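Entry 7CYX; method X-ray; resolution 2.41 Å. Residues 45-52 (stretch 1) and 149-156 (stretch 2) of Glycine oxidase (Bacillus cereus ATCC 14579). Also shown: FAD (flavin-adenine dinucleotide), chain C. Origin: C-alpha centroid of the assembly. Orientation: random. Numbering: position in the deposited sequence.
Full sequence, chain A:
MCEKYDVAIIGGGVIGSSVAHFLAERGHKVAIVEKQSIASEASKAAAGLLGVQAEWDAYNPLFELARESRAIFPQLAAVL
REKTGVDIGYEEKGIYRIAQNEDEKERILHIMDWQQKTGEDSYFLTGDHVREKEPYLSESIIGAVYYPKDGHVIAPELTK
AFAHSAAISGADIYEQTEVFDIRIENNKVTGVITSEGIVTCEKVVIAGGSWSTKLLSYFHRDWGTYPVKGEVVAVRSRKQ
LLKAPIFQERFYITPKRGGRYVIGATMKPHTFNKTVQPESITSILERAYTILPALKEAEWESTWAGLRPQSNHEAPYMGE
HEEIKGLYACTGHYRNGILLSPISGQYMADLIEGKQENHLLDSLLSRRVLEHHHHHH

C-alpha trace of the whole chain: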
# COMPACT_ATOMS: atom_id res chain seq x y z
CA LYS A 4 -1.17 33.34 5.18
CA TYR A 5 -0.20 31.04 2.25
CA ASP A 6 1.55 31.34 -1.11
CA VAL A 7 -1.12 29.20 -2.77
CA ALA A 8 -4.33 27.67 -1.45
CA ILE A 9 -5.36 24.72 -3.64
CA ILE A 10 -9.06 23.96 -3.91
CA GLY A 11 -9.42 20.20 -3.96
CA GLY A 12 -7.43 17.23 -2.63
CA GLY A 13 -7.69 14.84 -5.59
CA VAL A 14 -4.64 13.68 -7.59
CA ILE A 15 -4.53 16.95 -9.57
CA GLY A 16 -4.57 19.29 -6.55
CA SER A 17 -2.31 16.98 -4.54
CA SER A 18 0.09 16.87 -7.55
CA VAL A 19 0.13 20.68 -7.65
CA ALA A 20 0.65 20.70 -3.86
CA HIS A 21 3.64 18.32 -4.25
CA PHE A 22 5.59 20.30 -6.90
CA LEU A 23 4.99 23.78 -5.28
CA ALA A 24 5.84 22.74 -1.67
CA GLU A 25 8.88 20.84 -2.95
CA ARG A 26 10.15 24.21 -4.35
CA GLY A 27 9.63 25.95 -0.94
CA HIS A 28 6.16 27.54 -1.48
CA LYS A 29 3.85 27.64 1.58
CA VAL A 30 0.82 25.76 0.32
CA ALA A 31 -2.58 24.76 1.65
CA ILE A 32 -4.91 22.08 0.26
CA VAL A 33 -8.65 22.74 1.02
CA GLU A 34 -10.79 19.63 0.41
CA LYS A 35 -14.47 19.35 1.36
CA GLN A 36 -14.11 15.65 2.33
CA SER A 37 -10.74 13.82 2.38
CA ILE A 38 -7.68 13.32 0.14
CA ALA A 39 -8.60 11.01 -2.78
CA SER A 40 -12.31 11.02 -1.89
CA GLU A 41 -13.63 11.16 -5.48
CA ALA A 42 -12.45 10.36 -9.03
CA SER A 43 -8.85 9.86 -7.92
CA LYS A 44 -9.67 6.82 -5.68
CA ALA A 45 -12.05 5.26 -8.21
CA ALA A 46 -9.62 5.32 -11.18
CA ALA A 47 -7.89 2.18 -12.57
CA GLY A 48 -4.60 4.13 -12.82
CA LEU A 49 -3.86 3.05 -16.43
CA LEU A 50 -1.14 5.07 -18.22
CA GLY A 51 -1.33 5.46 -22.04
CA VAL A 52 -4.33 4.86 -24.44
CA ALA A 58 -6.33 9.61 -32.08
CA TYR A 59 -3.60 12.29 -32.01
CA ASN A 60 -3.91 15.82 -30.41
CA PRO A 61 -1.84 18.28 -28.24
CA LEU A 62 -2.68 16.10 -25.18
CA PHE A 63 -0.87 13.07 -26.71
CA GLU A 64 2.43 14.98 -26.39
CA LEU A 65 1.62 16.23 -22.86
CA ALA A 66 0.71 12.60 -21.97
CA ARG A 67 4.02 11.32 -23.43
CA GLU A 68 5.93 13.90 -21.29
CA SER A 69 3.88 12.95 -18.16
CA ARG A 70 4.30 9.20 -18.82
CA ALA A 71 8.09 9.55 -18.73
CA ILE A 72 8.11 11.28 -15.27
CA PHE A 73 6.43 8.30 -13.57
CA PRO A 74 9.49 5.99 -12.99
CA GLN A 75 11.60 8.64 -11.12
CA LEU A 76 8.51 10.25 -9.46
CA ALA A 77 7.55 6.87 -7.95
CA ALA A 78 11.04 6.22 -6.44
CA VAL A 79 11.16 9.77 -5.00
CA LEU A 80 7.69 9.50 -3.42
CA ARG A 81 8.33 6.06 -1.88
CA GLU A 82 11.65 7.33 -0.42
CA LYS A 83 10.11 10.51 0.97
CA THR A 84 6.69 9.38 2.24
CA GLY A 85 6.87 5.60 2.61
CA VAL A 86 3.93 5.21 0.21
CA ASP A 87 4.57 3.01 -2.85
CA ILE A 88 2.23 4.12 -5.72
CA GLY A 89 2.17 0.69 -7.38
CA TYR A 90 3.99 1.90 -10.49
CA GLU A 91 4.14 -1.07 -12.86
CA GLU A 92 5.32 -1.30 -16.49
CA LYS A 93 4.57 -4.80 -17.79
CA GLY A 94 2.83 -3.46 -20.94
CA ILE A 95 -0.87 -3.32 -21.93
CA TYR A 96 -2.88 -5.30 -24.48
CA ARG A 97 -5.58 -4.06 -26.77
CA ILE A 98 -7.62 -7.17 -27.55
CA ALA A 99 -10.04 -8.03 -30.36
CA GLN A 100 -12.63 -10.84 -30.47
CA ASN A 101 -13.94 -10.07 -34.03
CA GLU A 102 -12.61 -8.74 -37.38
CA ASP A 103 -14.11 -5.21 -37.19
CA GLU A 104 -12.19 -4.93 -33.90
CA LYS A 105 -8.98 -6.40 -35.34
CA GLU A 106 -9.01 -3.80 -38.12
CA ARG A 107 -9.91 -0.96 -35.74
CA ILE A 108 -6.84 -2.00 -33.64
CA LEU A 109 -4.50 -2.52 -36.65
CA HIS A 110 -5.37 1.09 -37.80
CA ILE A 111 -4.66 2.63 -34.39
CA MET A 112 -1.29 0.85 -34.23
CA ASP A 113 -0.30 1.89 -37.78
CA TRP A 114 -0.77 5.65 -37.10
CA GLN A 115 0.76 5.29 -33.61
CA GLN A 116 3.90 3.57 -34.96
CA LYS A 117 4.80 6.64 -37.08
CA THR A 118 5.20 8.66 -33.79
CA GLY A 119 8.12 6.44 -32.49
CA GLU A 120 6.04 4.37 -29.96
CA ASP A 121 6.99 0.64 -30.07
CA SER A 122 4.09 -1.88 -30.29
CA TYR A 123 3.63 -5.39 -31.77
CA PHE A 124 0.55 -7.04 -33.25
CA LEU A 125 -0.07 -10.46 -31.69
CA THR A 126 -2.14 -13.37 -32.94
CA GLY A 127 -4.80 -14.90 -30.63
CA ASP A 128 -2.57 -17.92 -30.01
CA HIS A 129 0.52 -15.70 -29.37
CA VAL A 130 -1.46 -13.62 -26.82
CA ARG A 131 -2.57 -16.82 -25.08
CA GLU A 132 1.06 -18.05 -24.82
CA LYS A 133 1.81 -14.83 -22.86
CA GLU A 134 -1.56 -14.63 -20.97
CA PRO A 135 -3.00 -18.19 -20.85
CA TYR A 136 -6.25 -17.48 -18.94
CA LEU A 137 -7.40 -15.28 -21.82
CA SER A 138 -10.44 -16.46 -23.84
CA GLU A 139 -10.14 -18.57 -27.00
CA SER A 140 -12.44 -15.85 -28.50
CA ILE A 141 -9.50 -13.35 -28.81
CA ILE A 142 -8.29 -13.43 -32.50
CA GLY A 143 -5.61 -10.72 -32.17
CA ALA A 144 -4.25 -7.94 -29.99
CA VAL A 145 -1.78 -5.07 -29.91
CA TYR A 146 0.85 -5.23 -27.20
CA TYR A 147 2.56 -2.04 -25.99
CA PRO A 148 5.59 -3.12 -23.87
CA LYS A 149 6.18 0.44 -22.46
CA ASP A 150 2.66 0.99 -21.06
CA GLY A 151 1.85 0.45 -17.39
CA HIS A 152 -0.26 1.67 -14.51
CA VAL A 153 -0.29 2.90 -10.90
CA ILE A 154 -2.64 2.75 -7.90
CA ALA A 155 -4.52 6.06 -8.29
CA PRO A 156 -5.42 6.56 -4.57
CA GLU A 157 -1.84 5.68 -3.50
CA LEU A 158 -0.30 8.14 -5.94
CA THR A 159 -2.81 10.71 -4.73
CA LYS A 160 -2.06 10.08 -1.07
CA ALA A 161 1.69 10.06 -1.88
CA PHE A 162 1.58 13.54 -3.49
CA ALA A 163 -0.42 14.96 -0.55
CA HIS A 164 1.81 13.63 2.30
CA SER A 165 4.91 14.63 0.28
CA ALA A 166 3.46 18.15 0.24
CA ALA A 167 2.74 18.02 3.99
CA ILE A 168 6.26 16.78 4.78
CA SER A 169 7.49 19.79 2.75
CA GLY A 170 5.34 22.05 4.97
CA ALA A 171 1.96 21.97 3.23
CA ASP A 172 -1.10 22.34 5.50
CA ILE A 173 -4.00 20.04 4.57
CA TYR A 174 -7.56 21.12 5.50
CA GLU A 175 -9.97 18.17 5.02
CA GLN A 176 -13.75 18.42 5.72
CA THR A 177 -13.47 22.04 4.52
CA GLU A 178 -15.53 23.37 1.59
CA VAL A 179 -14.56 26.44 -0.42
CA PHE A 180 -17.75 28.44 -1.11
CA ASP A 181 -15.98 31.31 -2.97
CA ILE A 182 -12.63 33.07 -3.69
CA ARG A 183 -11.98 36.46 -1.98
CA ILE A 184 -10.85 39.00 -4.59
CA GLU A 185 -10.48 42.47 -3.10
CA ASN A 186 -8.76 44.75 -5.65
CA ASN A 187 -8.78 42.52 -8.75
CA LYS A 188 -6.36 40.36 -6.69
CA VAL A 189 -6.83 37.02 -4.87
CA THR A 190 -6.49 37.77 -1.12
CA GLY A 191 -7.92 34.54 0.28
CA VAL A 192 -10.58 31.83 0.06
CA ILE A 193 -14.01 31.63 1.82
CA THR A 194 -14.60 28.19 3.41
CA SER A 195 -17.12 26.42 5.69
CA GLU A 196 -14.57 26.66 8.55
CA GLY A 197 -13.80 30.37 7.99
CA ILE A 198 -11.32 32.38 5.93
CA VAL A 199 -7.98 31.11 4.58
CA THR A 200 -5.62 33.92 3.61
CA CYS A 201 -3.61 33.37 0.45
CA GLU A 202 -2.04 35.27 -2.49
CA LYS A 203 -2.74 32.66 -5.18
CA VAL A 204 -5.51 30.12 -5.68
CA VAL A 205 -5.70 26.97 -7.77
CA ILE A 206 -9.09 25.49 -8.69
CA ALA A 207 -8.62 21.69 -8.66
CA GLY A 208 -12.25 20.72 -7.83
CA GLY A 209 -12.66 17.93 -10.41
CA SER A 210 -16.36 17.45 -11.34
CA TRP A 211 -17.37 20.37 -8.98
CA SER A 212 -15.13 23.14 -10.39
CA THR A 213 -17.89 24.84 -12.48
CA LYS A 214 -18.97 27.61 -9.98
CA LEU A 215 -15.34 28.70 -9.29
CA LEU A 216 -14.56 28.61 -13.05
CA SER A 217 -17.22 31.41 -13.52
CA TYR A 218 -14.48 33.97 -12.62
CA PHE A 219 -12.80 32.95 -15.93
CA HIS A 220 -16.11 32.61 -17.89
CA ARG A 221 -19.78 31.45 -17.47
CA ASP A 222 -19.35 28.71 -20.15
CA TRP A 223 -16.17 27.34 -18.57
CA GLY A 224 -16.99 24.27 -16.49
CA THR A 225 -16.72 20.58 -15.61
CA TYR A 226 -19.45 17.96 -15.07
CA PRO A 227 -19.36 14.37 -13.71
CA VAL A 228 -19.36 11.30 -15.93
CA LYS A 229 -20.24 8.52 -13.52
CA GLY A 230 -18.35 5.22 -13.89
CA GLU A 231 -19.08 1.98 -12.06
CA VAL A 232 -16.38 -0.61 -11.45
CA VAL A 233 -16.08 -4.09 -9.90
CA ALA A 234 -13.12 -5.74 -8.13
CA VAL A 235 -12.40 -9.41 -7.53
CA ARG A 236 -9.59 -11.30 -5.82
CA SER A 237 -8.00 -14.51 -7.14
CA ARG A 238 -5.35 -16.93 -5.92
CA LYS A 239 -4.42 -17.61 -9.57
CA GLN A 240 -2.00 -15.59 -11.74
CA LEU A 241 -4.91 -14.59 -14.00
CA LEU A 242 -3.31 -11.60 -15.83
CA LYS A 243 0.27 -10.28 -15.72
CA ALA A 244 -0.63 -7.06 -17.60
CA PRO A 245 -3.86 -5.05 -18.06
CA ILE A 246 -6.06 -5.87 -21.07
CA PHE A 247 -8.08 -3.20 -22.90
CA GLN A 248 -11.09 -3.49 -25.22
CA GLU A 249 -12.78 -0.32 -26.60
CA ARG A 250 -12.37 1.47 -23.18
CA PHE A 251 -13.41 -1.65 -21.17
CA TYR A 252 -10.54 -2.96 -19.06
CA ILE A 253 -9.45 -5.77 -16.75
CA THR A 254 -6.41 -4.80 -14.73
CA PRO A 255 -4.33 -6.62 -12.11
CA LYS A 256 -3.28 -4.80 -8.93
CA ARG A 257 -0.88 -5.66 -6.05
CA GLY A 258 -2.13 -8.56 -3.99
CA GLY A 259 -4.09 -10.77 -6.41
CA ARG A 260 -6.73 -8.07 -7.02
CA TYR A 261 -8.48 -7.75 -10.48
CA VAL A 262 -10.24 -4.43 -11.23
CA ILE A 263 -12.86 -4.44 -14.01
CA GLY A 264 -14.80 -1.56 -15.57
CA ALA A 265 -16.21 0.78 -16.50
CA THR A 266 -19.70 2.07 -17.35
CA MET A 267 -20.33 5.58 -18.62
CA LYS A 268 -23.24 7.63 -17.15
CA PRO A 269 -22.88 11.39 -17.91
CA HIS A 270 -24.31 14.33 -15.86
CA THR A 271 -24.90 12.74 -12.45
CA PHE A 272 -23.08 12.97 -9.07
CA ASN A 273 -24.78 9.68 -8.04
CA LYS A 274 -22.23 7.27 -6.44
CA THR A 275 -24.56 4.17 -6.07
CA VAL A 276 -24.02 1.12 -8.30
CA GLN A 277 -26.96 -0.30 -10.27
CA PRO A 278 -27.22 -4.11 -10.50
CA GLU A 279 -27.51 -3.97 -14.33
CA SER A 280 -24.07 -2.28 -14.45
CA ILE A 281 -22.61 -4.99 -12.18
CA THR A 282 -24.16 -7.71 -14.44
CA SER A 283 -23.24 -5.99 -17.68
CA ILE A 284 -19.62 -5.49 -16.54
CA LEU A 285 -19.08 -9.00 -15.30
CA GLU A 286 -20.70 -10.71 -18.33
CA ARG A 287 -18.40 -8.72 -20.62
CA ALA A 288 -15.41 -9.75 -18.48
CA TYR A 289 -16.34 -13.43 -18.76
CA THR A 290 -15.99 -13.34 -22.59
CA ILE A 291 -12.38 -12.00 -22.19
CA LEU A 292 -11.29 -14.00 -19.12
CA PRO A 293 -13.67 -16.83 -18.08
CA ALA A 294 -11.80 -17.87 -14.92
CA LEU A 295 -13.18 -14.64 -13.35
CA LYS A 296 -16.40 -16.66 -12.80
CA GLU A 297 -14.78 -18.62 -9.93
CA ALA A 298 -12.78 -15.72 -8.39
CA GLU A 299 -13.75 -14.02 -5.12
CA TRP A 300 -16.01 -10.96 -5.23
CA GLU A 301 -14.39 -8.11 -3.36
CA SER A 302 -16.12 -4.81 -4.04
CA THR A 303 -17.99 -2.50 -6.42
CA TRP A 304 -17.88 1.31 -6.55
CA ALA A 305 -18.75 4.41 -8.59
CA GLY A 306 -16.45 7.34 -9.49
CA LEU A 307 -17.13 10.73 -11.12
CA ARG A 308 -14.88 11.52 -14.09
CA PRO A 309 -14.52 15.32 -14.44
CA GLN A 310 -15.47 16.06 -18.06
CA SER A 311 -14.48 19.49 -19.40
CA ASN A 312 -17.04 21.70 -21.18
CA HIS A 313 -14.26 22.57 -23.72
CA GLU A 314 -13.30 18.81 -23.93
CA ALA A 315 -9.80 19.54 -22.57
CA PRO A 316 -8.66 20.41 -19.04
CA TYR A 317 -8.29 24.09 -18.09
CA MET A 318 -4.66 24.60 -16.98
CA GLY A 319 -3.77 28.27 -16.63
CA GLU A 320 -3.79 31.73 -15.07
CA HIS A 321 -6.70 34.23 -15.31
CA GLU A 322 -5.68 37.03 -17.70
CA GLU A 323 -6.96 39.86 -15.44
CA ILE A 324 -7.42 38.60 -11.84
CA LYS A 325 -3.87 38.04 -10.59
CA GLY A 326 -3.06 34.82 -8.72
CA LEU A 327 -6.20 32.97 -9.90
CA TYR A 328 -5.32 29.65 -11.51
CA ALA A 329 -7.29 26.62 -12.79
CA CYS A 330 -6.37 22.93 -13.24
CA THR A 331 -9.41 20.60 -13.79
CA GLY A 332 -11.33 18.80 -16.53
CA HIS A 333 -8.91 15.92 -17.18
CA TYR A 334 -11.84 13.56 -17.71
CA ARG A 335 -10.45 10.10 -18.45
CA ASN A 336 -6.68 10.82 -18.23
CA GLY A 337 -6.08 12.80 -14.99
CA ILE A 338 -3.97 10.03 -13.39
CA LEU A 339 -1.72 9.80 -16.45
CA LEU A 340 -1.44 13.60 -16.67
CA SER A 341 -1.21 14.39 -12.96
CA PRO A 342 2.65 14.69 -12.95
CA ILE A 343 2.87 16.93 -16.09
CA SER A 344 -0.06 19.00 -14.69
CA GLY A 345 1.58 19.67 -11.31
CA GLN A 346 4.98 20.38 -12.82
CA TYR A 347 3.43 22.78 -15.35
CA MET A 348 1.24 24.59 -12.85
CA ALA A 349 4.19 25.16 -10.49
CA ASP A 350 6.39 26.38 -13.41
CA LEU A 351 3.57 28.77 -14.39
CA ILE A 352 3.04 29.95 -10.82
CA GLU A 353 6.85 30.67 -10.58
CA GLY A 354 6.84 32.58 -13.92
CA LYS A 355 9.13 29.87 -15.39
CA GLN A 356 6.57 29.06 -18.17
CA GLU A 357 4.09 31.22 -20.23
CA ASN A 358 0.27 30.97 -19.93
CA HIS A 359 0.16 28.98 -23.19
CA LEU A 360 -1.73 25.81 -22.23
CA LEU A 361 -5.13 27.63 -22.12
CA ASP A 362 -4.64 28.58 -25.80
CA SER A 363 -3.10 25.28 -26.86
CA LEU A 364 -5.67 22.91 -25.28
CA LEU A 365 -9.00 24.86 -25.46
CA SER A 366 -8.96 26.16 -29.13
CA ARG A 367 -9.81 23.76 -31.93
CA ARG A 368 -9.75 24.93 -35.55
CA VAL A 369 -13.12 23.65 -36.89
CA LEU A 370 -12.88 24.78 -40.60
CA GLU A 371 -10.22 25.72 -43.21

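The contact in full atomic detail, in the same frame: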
# COMPACT_ATOMS: atom_id res chain seq x y z
N ALA A 45 -11.22 6.14 -7.44
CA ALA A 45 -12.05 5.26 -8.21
C ALA A 45 -11.31 4.79 -9.48
O ALA A 45 -11.68 3.80 -10.06
CB ALA A 45 -13.33 5.98 -8.54
N ALA A 46 -10.25 5.50 -9.87
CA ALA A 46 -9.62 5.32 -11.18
C ALA A 46 -8.75 4.04 -11.22
O ALA A 46 -8.16 3.66 -10.26
CB ALA A 46 -8.81 6.55 -11.49
N ALA A 47 -8.66 3.41 -12.40
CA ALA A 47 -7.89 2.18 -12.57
C ALA A 47 -6.40 2.49 -12.77
O ALA A 47 -5.61 1.58 -12.88
CB ALA A 47 -8.44 1.40 -13.73
N GLY A 48 -6.01 3.76 -12.83
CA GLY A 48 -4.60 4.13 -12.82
C GLY A 48 -3.84 3.67 -14.06
O GLY A 48 -2.62 3.54 -14.02
N LEU A 49 -4.53 3.46 -15.19
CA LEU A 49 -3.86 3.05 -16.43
C LEU A 49 -3.13 4.26 -17.00
O LEU A 49 -3.59 5.36 -16.84
CB LEU A 49 -4.89 2.52 -17.42
CG LEU A 49 -5.66 1.29 -16.95
CD1 LEU A 49 -6.73 0.89 -17.96
CD2 LEU A 49 -4.72 0.12 -16.70
N LEU A 50 -1.96 4.03 -17.60
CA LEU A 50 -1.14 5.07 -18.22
C LEU A 50 -0.97 4.71 -19.70
O LEU A 50 -0.34 3.69 -20.01
CB LEU A 50 0.22 5.15 -17.52
CG LEU A 50 0.21 5.21 -15.99
CD1 LEU A 50 1.58 4.88 -15.41
CD2 LEU A 50 -0.25 6.57 -15.49
N GLY A 51 -1.55 5.52 -20.59
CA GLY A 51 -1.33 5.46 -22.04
C GLY A 51 -2.44 4.68 -22.72
O GLY A 51 -2.64 3.52 -22.40
N VAL A 52 -3.17 5.36 -23.63
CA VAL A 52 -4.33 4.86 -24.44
C VAL A 52 -5.56 5.73 -24.14
O VAL A 52 -6.27 5.52 -23.17
CB VAL A 52 -4.63 3.35 -24.26
CG1 VAL A 52 -5.99 3.00 -24.84
CG2 VAL A 52 -3.57 2.46 -24.89
N LYS A 149 5.79 -0.73 -23.27
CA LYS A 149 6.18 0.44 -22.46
C LYS A 149 5.02 1.00 -21.63
O LYS A 149 5.22 1.93 -20.86
CB LYS A 149 6.74 1.55 -23.36
CG LYS A 149 8.17 1.35 -23.87
CD LYS A 149 9.25 1.79 -22.89
CE LYS A 149 10.59 1.13 -23.15
NZ LYS A 149 10.60 -0.27 -22.67
N ASP A 150 3.80 0.49 -21.81
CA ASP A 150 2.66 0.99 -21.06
C ASP A 150 2.68 0.37 -19.66
O ASP A 150 3.32 -0.63 -19.43
CB ASP A 150 1.32 0.71 -21.76
CG ASP A 150 0.90 1.77 -22.76
OD1 ASP A 150 1.72 2.68 -23.06
OD2 ASP A 150 -0.25 1.68 -23.26
N GLY A 151 1.93 0.97 -18.76
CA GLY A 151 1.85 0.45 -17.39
C GLY A 151 0.76 1.15 -16.61
O GLY A 151 -0.07 1.80 -17.22
N HIS A 152 0.80 1.03 -15.30
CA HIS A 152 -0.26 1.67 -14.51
C HIS A 152 0.22 1.90 -13.09
O HIS A 152 1.30 1.43 -12.73
CB HIS A 152 -1.51 0.78 -14.53
CG HIS A 152 -1.22 -0.62 -14.15
ND1 HIS A 152 -1.81 -1.22 -13.08
CD2 HIS A 152 -0.39 -1.53 -14.68
CE1 HIS A 152 -1.36 -2.45 -12.97
NE2 HIS A 152 -0.50 -2.67 -13.94
N VAL A 153 -0.59 2.61 -12.32
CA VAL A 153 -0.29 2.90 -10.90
C VAL A 153 -1.56 2.67 -10.09
O VAL A 153 -2.59 2.31 -10.66
CB VAL A 153 0.18 4.35 -10.75
CG1 VAL A 153 1.60 4.52 -11.24
CG2 VAL A 153 -0.75 5.31 -11.45
N ILE A 154 -1.45 2.83 -8.78
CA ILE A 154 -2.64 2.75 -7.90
C ILE A 154 -3.03 4.19 -7.62
O ILE A 154 -2.39 4.83 -6.79
CB ILE A 154 -2.32 1.93 -6.65
CG1 ILE A 154 -2.03 0.48 -7.03
CG2 ILE A 154 -3.45 2.02 -5.65
CD1 ILE A 154 -1.09 -0.20 -6.10
N ALA A 155 -4.04 4.67 -8.34
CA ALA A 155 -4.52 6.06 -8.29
C ALA A 155 -4.59 6.61 -6.86
O ALA A 155 -4.01 7.64 -6.62
CB ALA A 155 -5.83 6.18 -9.00
N PRO A 156 -5.33 6.00 -5.92
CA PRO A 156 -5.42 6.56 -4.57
C PRO A 156 -4.06 6.63 -3.87
O PRO A 156 -3.87 7.46 -3.01
CB PRO A 156 -6.37 5.64 -3.78
CG PRO A 156 -6.90 4.62 -4.78
CD PRO A 156 -6.17 4.81 -6.10
PA FAD C . -11.09 14.50 -8.00
O1A FAD C . -10.25 13.34 -7.64
O2A FAD C . -12.57 14.28 -8.06
O5B FAD C . -10.68 15.67 -7.03
C5B FAD C . -11.51 16.76 -6.87
C4B FAD C . -11.52 17.02 -5.39
O4B FAD C . -11.94 18.35 -5.17
C3B FAD C . -12.51 16.14 -4.65
O3B FAD C . -11.77 15.42 -3.64
C2B FAD C . -13.52 17.08 -4.02
O2B FAD C . -13.79 16.73 -2.66
C1B FAD C . -12.78 18.39 -4.02
N9A FAD C . -13.61 19.59 -4.08
C8A FAD C . -14.50 19.88 -5.05
N7A FAD C . -15.07 21.08 -4.81
C5A FAD C . -14.49 21.58 -3.71
C6A FAD C . -14.65 22.81 -2.94
N6A FAD C . -15.56 23.71 -3.37
N1A FAD C . -13.91 22.96 -1.81
C2A FAD C . -13.05 22.01 -1.42
N3A FAD C . -12.86 20.84 -2.08
C4A FAD C . -13.54 20.60 -3.22
N1 FAD C . -7.54 8.25 -15.33
C2 FAD C . -6.41 7.70 -15.88
O2 FAD C . -5.48 8.51 -16.11
N3 FAD C . -6.29 6.38 -16.15
C4 FAD C . -7.29 5.53 -15.84
O4 FAD C . -7.22 4.29 -16.03
C4X FAD C . -8.55 6.08 -15.26
N5 FAD C . -9.59 5.29 -14.98
C5X FAD C . -10.71 5.81 -14.43
C6 FAD C . -11.76 4.97 -14.11
C7 FAD C . -12.92 5.48 -13.56
C7M FAD C . -14.09 4.56 -13.23
C8 FAD C . -13.04 6.91 -13.29
C8M FAD C . -14.30 7.50 -12.66
C9 FAD C . -12.00 7.73 -13.59
C9A FAD C . -10.84 7.26 -14.15
N10 FAD C . -9.76 8.11 -14.43
C10 FAD C . -8.62 7.52 -15.02
C1' FAD C . -9.82 9.57 -14.29
C2' FAD C . -9.31 10.20 -13.04
O2' FAD C . -10.01 9.61 -11.93
C3' FAD C . -9.60 11.69 -13.12
O3' FAD C . -9.36 12.22 -14.46
C4' FAD C . -8.82 12.36 -11.98
O4' FAD C . -9.05 11.67 -10.75
C5' FAD C . -9.27 13.78 -11.74
O5' FAD C . -8.66 14.20 -10.53
P FAD C . -9.14 15.56 -9.85
O1P FAD C . -9.34 16.62 -10.87
O2P FAD C . -8.25 15.78 -8.65
O3P FAD C . -10.65 15.09 -9.45

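The contact is a short antiparallel pairing between segments about a hundred residues apart in sequence, and its rule is economy: two backbone hydrogen bonds, glycines at tight points, one alanine pair, and a few side chains turned to suit. Leu-50 N donates to Gly-151 O at 2.9 Å, and Val-153 N donates to Gly-48 O at 2.8 Å. Between these bonds lies the non-hydrogen-bonded pair Leu-49 and His-152, whose CA atoms are 4.3 Å apart. A weaker supplement comes from a CA-H...O contact, Gly-48 CA to Val-153 O, at 3.5 Å.

At Gly-48 and Gly-51, both space and backbone shape favour glycine. Gly-48 has positive phi (65°), and an ideal CB there would sit 2.0 Å from Val-153 O, an outright clash. Gly-51, also at positive phi (98°), would put a CB 2.8 Å from Asp-150 OD1. Gly-151 is a different case: its extended strand backbone, at -170/-163, leaves an imagined CB 4.7 Å from Leu-50 CD1, so the contact alone does not exclude a side chain.

Leu-49 and His-152 direct their CB atoms to the same face of the sheet. Leu-49, in the m,t rotamer, brings its CD2 within 3.9 Å of His-152 CB, packing methyl against methylene. The backbone places His-152 CB 3.0 Å from Gly-48 O; chi1 p (51°) then leads the ring away from the first stretch, though it stays buried, and its ND1 is hydrogen-bonded elsewhere in the structure. The residue thus serves the pairing mainly with its backbone and CB.

Leu-50 projects to the other face, that of Gly-151, and has the largest area covered by the opposing stretch, 79 Å². Its m,t conformation lays CD1 along the second chain, 3.8 Å from His-152 CA and 4.2 Å from Val-153 CG1. The leucine thus packs over the backbone of His-152 and reaches on to the valine, whose chi1 is m (-75°). Beyond the pairing, Ala-46 and Ala-155 meet CB to CB at 3.9 Å, and Ala-46 CB is also 3.3 Å from FAD O2'. Ala-155 points toward the first stretch from the start of a helix, just after Ile-154 at the N-cap position, whose CA-to-CB bond points away.

At the other end, Asp-150 takes chi1 m (-87°), which carries its carboxylate nearer to the first stretch than its sideways CB direction suggests. OD2 lies 3.1 Å from Gly-51 O, but both are acceptors, so this is proximity without a hydrogen bond. Val-52 CG2 is 3.8 Å from Asp-150 OD2, at the exposed margin.

The pairing also leaves Leu-49 free to bind flavin with its backbone: Leu-49 N donates to FAD O4 at 2.9 Å, and FAD N3 donates to Leu-49 O at 3.0 Å. Alternation is the lesson, with Leu-50 N serving the neighbouring strand and Leu-49 the cofactor.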